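Local coordinates for protein ferredoxin component of dioxygenase (PDB 2I7F) that probably carries electrons, through a Rieske [2Fe-2S] cluster, to the terminal oxygenase of a biphenyl dioxygenase system, at residues A30-D35 with T60-P65; L44-N49 with G69-A74. All blocks are in the same frame, centred on the assembly; numbering follows the deposited sequence.

Contact 1 of 2, residues A30-D35 with T60-P65; sequences AVYNVD and TIIECP. With FES (Fe2/s2 (inorganic) cluster), chain D.
Tyr32 OH is hydrogen-bonded to Thr41 OG1 on the neighbouring strand 37-42 of its own sheet and only brushes the methyl carbon CG2 of Ile62, at 3.9 Å. Ile62 belongs to strand 61-63 of the other sheet, and the main meeting with it is made by the tyrosine ring: Tyr32 CE2 comes to 3.8 Å from Ile62 CG1, which sits at the ring edge, near its plane. With CG1 anti to the backbone N (chi1 -171°), Ile62 brings its longer branch to this edge, and the two side chains run at about a right angle to each other.

Nearer the end of strand 29-34, Val34 makes a different kind of contact, methyl on methyl, with the two side chains set obliquely. Its CG1 presses on Thr60 CG2 at 3.5 Å, close for two methyl carbons, and Val34 CG2 reaches Thr60 CA at 4.1 Å. Further along segment 60-65, Cys64 SG binds the iron FE2 at 2.2 Å, the second protein sulfur on that metal coming from Cys45. The chemistry is that of an apolar seam between the larger sheet of a Rieske protein and the small sheet next to the cluster loops: carbon contacts join the two, and the tyrosine oxygen has its polar bond inside its own sheet.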
loop_
_atom_site.group_PDB
_atom_site.type_symbol
_atom_site.label_atom_id
_atom_site.label_comp_id
_atom_site.label_asym_id
_atom_site.label_seq_id
_atom_site.Cartn_x
_atom_site.Cartn_y
_atom_site.Cartn_z
ATOM N N ALA A 30 -3.029 -2.072 -1.173
ATOM C CA ALA A 30 -1.678 -2.248 -1.636
ATOM C C ALA A 30 -0.894 -2.670 -0.424
ATOM O O ALA A 30 -0.963 -2.041 0.598
ATOM C CB ALA A 30 -1.129 -0.987 -2.197
ATOM N N VAL A 31 -0.115 -3.735 -0.568
ATOM C CA VAL A 31 0.759 -4.216 0.497
ATOM C C VAL A 31 2.237 -4.091 0.078
ATOM O O VAL A 31 2.625 -4.506 -1.016
ATOM C CB VAL A 31 0.423 -5.680 0.848
ATOM C CG1 VAL A 31 1.211 -6.142 2.088
ATOM C CG2 VAL A 31 -1.063 -5.828 1.063
ATOM N N TYR A 32 3.049 -3.508 0.974
ATOM C CA TYR A 32 4.437 -3.215 0.726
ATOM C C TYR A 32 5.352 -3.793 1.787
ATOM O O TYR A 32 4.976 -3.913 2.951
ATOM C CB TYR A 32 4.701 -1.721 0.703
ATOM C CG TYR A 32 3.712 -0.869 -0.010
ATOM C CD1 TYR A 32 2.501 -0.547 0.595
ATOM C CD2 TYR A 32 3.992 -0.300 -1.245
ATOM C CE1 TYR A 32 1.616 0.267 0.010
ATOM C CE2 TYR A 32 3.048 0.560 -1.863
ATOM C CZ TYR A 32 1.880 0.840 -1.222
ATOM O OH TYR A 32 0.902 1.676 -1.780
ATOM N N ASN A 33 6.582 -4.073 1.360
ATOM C CA ASN A 33 7.676 -4.425 2.225
ATOM C C ASN A 33 8.742 -3.344 2.001
ATOM O O ASN A 33 9.266 -3.212 0.888
ATOM C CB ASN A 33 8.172 -5.829 1.862
ATOM C CG ASN A 33 9.539 -6.207 2.474
ATOM O OD1 ASN A 33 10.210 -5.419 3.127
ATOM N ND2 ASN A 33 9.951 -7.435 2.211
ATOM N N VAL A 34 8.987 -2.545 3.039
ATOM C CA VAL A 34 10.030 -1.540 3.077
ATOM C C VAL A 34 11.127 -2.046 4.031
ATOM O O VAL A 34 10.951 -2.111 5.249
ATOM C CB VAL A 34 9.461 -0.141 3.538
ATOM C CG1 VAL A 34 10.607 0.877 3.748
ATOM C CG2 VAL A 34 8.413 0.392 2.530
ATOM N N ASP A 35 12.257 -2.437 3.463
ATOM C CA ASP A 35 13.406 -2.927 4.238
ATOM C C ASP A 35 13.059 -4.020 5.255
ATOM O O ASP A 35 13.612 -4.062 6.356
ATOM C CB ASP A 35 14.095 -1.750 4.938
ATOM C CG ASP A 35 15.505 -2.085 5.401
ATOM O OD1 ASP A 35 16.231 -2.815 4.674
ATOM O OD2 ASP A 35 15.897 -1.617 6.507
ATOM N N THR A 60 10.769 3.858 0.965
ATOM C CA THR A 60 9.482 4.233 1.577
ATOM C C THR A 60 8.610 5.046 0.631
ATOM O O THR A 60 7.524 5.435 1.008
ATOM C CB THR A 60 9.653 5.082 2.876
ATOM O OG1 THR A 60 10.494 6.206 2.584
ATOM C CG2 THR A 60 10.275 4.305 3.959
ATOM N N ILE A 61 9.056 5.317 -0.589
ATOM C CA ILE A 61 8.230 6.077 -1.514
ATOM C C ILE A 61 7.581 5.106 -2.514
ATOM O O ILE A 61 8.229 4.206 -3.034
ATOM C CB ILE A 61 9.048 7.189 -2.215
ATOM C CG1 ILE A 61 9.593 8.227 -1.206
ATOM C CG2 ILE A 61 8.261 7.855 -3.313
ATOM C CD1 ILE A 61 8.552 8.867 -0.305
ATOM N N ILE A 62 6.279 5.250 -2.741
ATOM C CA ILE A 62 5.654 4.610 -3.899
ATOM C C ILE A 62 5.303 5.708 -4.901
ATOM O O ILE A 62 4.663 6.707 -4.554
ATOM C CB ILE A 62 4.432 3.722 -3.497
ATOM C CG1 ILE A 62 3.909 2.878 -4.693
ATOM C CG2 ILE A 62 3.313 4.581 -2.799
ATOM C CD1 ILE A 62 4.897 1.914 -5.278
ATOM N N GLU A 63 5.754 5.539 -6.143
ATOM C CA GLU A 63 5.408 6.473 -7.209
ATOM C C GLU A 63 4.266 5.921 -8.079
ATOM O O GLU A 63 4.282 4.754 -8.492
ATOM C CB GLU A 63 6.634 6.784 -8.073
ATOM C CG GLU A 63 6.395 7.948 -9.092
ATOM C CD GLU A 63 7.668 8.298 -9.846
ATOM O OE1 GLU A 63 8.734 7.857 -9.367
ATOM O OE2 GLU A 63 7.622 9.018 -10.886
ATOM N N CYS A 64 3.275 6.765 -8.338
ATOM C CA CYS A 64 2.153 6.404 -9.162
ATOM C C CYS A 64 2.622 6.149 -10.602
ATOM O O CYS A 64 3.577 6.807 -11.076
ATOM C CB CYS A 64 1.119 7.535 -9.124
ATOM S SG CYS A 64 -0.397 7.206 -10.053
ATOM N N PRO A 65 1.979 5.177 -11.310
ATOM C CA PRO A 65 2.286 4.986 -12.720
ATOM C C PRO A 65 1.974 6.166 -13.664
ATOM O O PRO A 65 2.431 6.175 -14.807
ATOM C CB PRO A 65 1.471 3.727 -13.090
ATOM C CG PRO A 65 0.464 3.583 -12.104
ATOM C CD PRO A 65 0.996 4.186 -10.826
HETATM FE FE1 FES D . -2.113 11.199 -11.119
HETATM FE FE2 FES D . -1.612 9.007 -9.516
HETATM S S1 FES D . -0.523 10.935 -9.650
HETATM S S2 FES D . -3.249 9.299 -11.029
#

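Contact 2 of 2, residues L44-N49 with G69-A74. With FES (Fe2/s2 (inorganic) cluster), chain D.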
loop_
_atom_site.group_PDB
_atom_site.type_symbol
_atom_site.label_atom_id
_atom_site.label_comp_id
_atom_site.label_asym_id
_atom_site.label_seq_id
_atom_site.Cartn_x
_atom_site.Cartn_y
_atom_site.Cartn_z
ATOM N N LEU A 44 -5.790 2.627 -4.926
ATOM C CA LEU A 44 -6.200 3.656 -5.865
ATOM C C LEU A 44 -5.494 4.988 -5.503
ATOM O O LEU A 44 -5.707 5.544 -4.425
ATOM C CB LEU A 44 -7.753 3.854 -5.888
ATOM C CG LEU A 44 -8.327 4.654 -7.080
ATOM C CD1 LEU A 44 -8.201 3.853 -8.408
ATOM C CD2 LEU A 44 -9.773 5.096 -6.842
ATOM N N CYS A 45 -4.650 5.473 -6.417
ATOM C CA CYS A 45 -4.101 6.822 -6.341
ATOM C C CYS A 45 -5.228 7.820 -6.043
ATOM O O CYS A 45 -6.355 7.624 -6.497
ATOM C CB CYS A 45 -3.425 7.222 -7.642
ATOM S SG CYS A 45 -2.528 8.765 -7.404
ATOM N N THR A 46 -4.925 8.824 -5.220
ATOM C CA THR A 46 -5.928 9.825 -4.817
ATOM C C THR A 46 -6.053 10.887 -5.894
ATOM O O THR A 46 -6.982 11.696 -5.867
ATOM C CB THR A 46 -5.623 10.529 -3.432
ATOM O OG1 THR A 46 -4.389 11.260 -3.525
ATOM C CG2 THR A 46 -5.579 9.548 -2.240
ATOM N N HIS A 47 -5.133 10.881 -6.857
ATOM C CA HIS A 47 -5.156 11.851 -7.923
ATOM C C HIS A 47 -5.892 11.378 -9.177
ATOM O O HIS A 47 -6.455 12.186 -9.929
ATOM C CB HIS A 47 -3.742 12.299 -8.249
ATOM C CG HIS A 47 -3.701 13.305 -9.337
ATOM N ND1 HIS A 47 -3.356 12.981 -10.630
ATOM C CD2 HIS A 47 -4.080 14.604 -9.360
ATOM C CE1 HIS A 47 -3.472 14.053 -11.390
ATOM N NE2 HIS A 47 -3.926 15.047 -10.646
ATOM N N GLY A 48 -5.908 10.079 -9.412
ATOM C CA GLY A 48 -6.646 9.561 -10.543
ATOM C C GLY A 48 -6.846 8.066 -10.529
ATOM O O GLY A 48 -6.740 7.420 -9.497
ATOM N N ASN A 49 -7.179 7.517 -11.692
ATOM C CA ASN A 49 -7.511 6.109 -11.810
ATOM C C ASN A 49 -6.247 5.331 -12.211
ATOM O O ASN A 49 -6.058 4.984 -13.367
ATOM C CB ASN A 49 -8.634 5.902 -12.844
ATOM C CG ASN A 49 -9.987 6.424 -12.391
ATOM O OD1 ASN A 49 -10.384 6.260 -11.256
ATOM N ND2 ASN A 49 -10.719 7.047 -13.326
ATOM N N GLY A 69 3.439 11.412 -9.665
ATOM C CA GLY A 69 2.943 11.573 -8.327
ATOM C C GLY A 69 3.565 10.535 -7.419
ATOM O O GLY A 69 3.992 9.514 -7.881
ATOM N N SER A 70 3.624 10.821 -6.125
ATOM C CA SER A 70 4.156 9.876 -5.160
ATOM C C SER A 70 3.564 10.089 -3.778
ATOM O O SER A 70 3.075 11.195 -3.456
ATOM C CB SER A 70 5.687 9.976 -5.095
ATOM O OG SER A 70 6.107 11.068 -4.296
ATOM N N PHE A 71 3.622 9.015 -2.986
ATOM C CA PHE A 71 3.265 8.973 -1.579
ATOM C C PHE A 71 4.332 8.331 -0.727
ATOM O O PHE A 71 5.132 7.506 -1.185
ATOM C CB PHE A 71 1.984 8.148 -1.331
ATOM C CG PHE A 71 0.803 8.632 -2.084
ATOM C CD1 PHE A 71 -0.059 9.578 -1.532
ATOM C CD2 PHE A 71 0.560 8.150 -3.372
ATOM C CE1 PHE A 71 -1.120 10.057 -2.252
ATOM C CE2 PHE A 71 -0.519 8.607 -4.080
ATOM C CZ PHE A 71 -1.363 9.546 -3.521
ATOM N N ASP A 72 4.311 8.691 0.548
ATOM C CA ASP A 72 5.118 8.007 1.562
ATOM C C ASP A 72 4.342 6.765 2.034
ATOM O O ASP A 72 3.271 6.879 2.640
ATOM C CB ASP A 72 5.424 8.968 2.729
ATOM C CG ASP A 72 6.404 8.397 3.700
ATOM O OD1 ASP A 72 6.254 7.214 4.049
ATOM O OD2 ASP A 72 7.316 9.133 4.145
ATOM N N ILE A 73 4.883 5.580 1.748
ATOM C CA ILE A 73 4.213 4.311 2.076
ATOM C C ILE A 73 3.869 4.190 3.562
ATOM O O ILE A 73 2.771 3.743 3.926
ATOM C CB ILE A 73 5.083 3.079 1.705
ATOM C CG1 ILE A 73 5.197 2.947 0.171
ATOM C CG2 ILE A 73 4.472 1.778 2.380
ATOM C CD1 ILE A 73 6.496 2.335 -0.361
ATOM N N ALA A 74 4.810 4.603 4.391
ATOM C CA ALA A 74 4.771 4.428 5.850
ATOM C C ALA A 74 3.868 5.446 6.532
ATOM O O ALA A 74 3.233 5.111 7.540
ATOM C CB ALA A 74 6.175 4.510 6.442
HETATM FE FE1 FES D . -2.113 11.199 -11.119
HETATM FE FE2 FES D . -1.612 9.007 -9.516
HETATM S S1 FES D . -0.523 10.935 -9.650
HETATM S S2 FES D . -3.249 9.299 -11.029
#
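The cluster-binding half of the Rieske fold is built on paired Cys-X-His and Cys-X-X-His motifs, and here the first of them, Cys45 to His47, meets Phe71 on strand 70-72. Cys45 SG lies 3.9 Å from Phe71 CE2. The sulfur stands 87° off the ring normal, which makes this a sulfur-aromatic contact at the edge. Thr46 OG1 also lies in the plane of the ring, 3.5 Å from Phe71 CZ; it is hydrogen-bonded to the carbonyl oxygen of Ile85, so its polar need is met away from the phenyl group. Phe71 CG is anti to its own carbonyl carbon (chi1 -57°), which sends the ring out from the strand to the 44-49 loop; Cys83 and Ile87, from a later part of the chain, also touch it.

The loop divides its ligands between the two metals. Cys45 gives its sulfur to the iron FE2, a role shared with Cys64, and His47 gives ND1 to the iron FE1, a role shared with His67, whose ring meets that of His47. The Cys45 sulfur also accepts a nearly straight hydrogen bond from the backbone N of His47, 3.4 Å and 164°. This would be expected to draw charge from the thiolate and so favour the reduced cluster. Gly69, with no side chain, allows its CA to approach the bridging sulfide S1 to 3.8 Å, while Gly48 N stands 3.2 Å from the other sulfide, S2.

In the fold
Taken together, the two contacts illustrate how one small domain packs both sheet against sheet and strand against cofactor loop. Contact 1 is partly buried and joins the six-stranded sheet to the three-stranded one through carbon; contact 2 is buried, lies beside the cofactor, and combines a ring edge with sulfur and oxygen. They meet along neighbouring strands 61-63 and 70-72, where probable backbone hydrogen bonds run from Ile73 N to Thr60 O, 2.7 Å, and from Cys64 N to Gly69 O, 2.9 Å. The cluster lies at the far end of contact 1, away from the residues that touch there, but next to those of contact 2.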